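Local coordinates for VP1 (PDB 4PCH), which is the major capsid protein of human polyomavirus 7, whose jelly-roll pentamers probably build the icosahedral shell, at residues Q163-A166 against A167-V171. Sequence-based numbering, arbitrary orientation.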
loop_
_atom_site.group_PDB
_atom_site.type_symbol
_atom_site.label_atom_id
_atom_site.label_comp_id
_atom_site.label_asym_id
_atom_site.label_seq_id
_atom_site.Cartn_x
_atom_site.Cartn_y
_atom_site.Cartn_z
ATOM N N GLN B 163 2.416 -21.224 27.039
ATOM C CA GLN B 163 2.892 -19.835 27.102
ATOM C C GLN B 163 4.352 -19.740 26.703
ATOM O O GLN B 163 5.127 -20.648 26.962
ATOM C CB GLN B 163 2.696 -19.275 28.515
ATOM C CG GLN B 163 1.281 -19.394 29.012
ATOM C CD GLN B 163 1.073 -18.648 30.332
ATOM O OE1 GLN B 163 0.290 -17.704 30.410
ATOM N NE2 GLN B 163 1.811 -19.039 31.351
ATOM N N VAL B 164 4.732 -18.614 26.097
ATOM C CA VAL B 164 6.093 -18.451 25.592
ATOM C C VAL B 164 7.005 -18.035 26.752
ATOM O O VAL B 164 7.138 -16.841 27.049
ATOM C CB VAL B 164 6.177 -17.470 24.413
ATOM C CG1 VAL B 164 7.605 -17.455 23.869
ATOM C CG2 VAL B 164 5.236 -17.886 23.308
ATOM N N ASN B 165 7.568 -19.039 27.419
ATOM C CA ASN B 165 8.341 -18.889 28.661
ATOM C C ASN B 165 9.756 -19.424 28.495
ATOM O O ASN B 165 10.424 -19.755 29.478
ATOM C CB ASN B 165 7.661 -19.649 29.821
ATOM C CG ASN B 165 7.408 -21.127 29.494
ATOM O OD1 ASN B 165 7.907 -21.659 28.478
ATOM N ND2 ASN B 165 6.600 -21.786 30.330
ATOM N N ALA B 166 10.207 -19.496 27.255
ATOM C CA ALA B 166 11.518 -20.004 26.948
ATOM C C ALA B 166 11.887 -19.513 25.544
ATOM O O ALA B 166 11.067 -18.959 24.829
ATOM C CB ALA B 166 11.512 -21.500 26.982
ATOM N N ALA B 167 13.146 -19.771 25.219
ATOM C CA ALA B 167 13.816 -19.239 24.042
ATOM C C ALA B 167 13.655 -20.136 22.821
ATOM O O ALA B 167 14.155 -19.819 21.756
ATOM C CB ALA B 167 15.306 -19.101 24.367
ATOM N N ASN B 168 12.962 -21.249 22.956
ATOM C CA ASN B 168 12.925 -22.242 21.876
ATOM C C ASN B 168 11.549 -22.557 21.264
ATOM O O ASN B 168 11.267 -23.697 20.923
ATOM C CB ASN B 168 13.598 -23.508 22.352
ATOM C CG ASN B 168 12.832 -24.211 23.472
ATOM O OD1 ASN B 168 12.082 -23.582 24.242
ATOM N ND2 ASN B 168 13.023 -25.511 23.567
ATOM N N PHE B 169 10.729 -21.543 21.127
ATOM C CA PHE B 169 9.432 -21.626 20.467
ATOM C C PHE B 169 9.535 -21.092 19.043
ATOM O O PHE B 169 9.569 -19.894 18.822
ATOM C CB PHE B 169 8.398 -20.780 21.226
ATOM C CG PHE B 169 7.870 -21.423 22.477
ATOM C CD1 PHE B 169 8.509 -21.265 23.682
ATOM C CD2 PHE B 169 6.678 -22.143 22.456
ATOM C CE1 PHE B 169 8.007 -21.850 24.829
ATOM C CE2 PHE B 169 6.162 -22.716 23.611
ATOM C CZ PHE B 169 6.826 -22.575 24.804
ATOM N N PRO B 170 9.533 -21.989 18.048
ATOM C CA PRO B 170 9.631 -21.473 16.679
ATOM C C PRO B 170 8.399 -20.704 16.226
ATOM O O PRO B 170 7.282 -21.164 16.431
ATOM C CB PRO B 170 9.781 -22.758 15.839
ATOM C CG PRO B 170 10.294 -23.766 16.791
ATOM C CD PRO B 170 9.565 -23.446 18.075
ATOM N N VAL B 171 8.620 -19.597 15.523
ATOM C CA VAL B 171 7.546 -18.740 15.062
ATOM C C VAL B 171 6.742 -19.422 13.951
ATOM O O VAL B 171 5.596 -19.101 13.723
ATOM C CB VAL B 171 8.089 -17.371 14.596
ATOM C CG1 VAL B 171 8.859 -16.689 15.717
ATOM C CG2 VAL B 171 8.950 -17.498 13.344
HETATM O O HOH W 1 10.980 -18.686 22.042
#
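Phe-169 folds its ring back into the bend made by Val-164, Asn-165 and Ala-166, within the loop between the short strands 161-163 and 174-176, outside the large antiparallel sheet of the VP1 jelly roll. The apolar contacts come first: Val-164, the centre of an inverse gamma turn, lays its CA over one ring face, a CH-pi contact 4.2 Å from the Phe-169 centroid. Its CG1, anti to the backbone N (chi1 -175°), reaches Phe-169 CD1, and Ala-166 CB packs near Phe-169 CE1.

Two oxygens lie at the edge of the ring. Ala-166 O sits near the ring plane, 3.6 Å from Phe-169 CD1. Asn-165 OD1 is 3.7 Å from Phe-169 CE1; its amide is turned 58° against the ring. Gln-163 O approaches obliquely, 3.4 Å from Phe-169 CZ.

A water ties the backbone across the bend, donating to Ala-166 O (2.8 Å) and accepting from Phe-169 N (3.0 Å). Outside the two segments, Trp-174 packs edge-to-face with Phe-169, and Ala-145 O accepts a hydrogen bond from Asn-168 ND2.

Ala-166 O and Asn-165 OD1 at the edge are consistent with a weak attraction to the ring's C-H groups, while Val-164 CA packs on one face; the water satisfies two backbone groups that the bend leaves too far apart to pair directly.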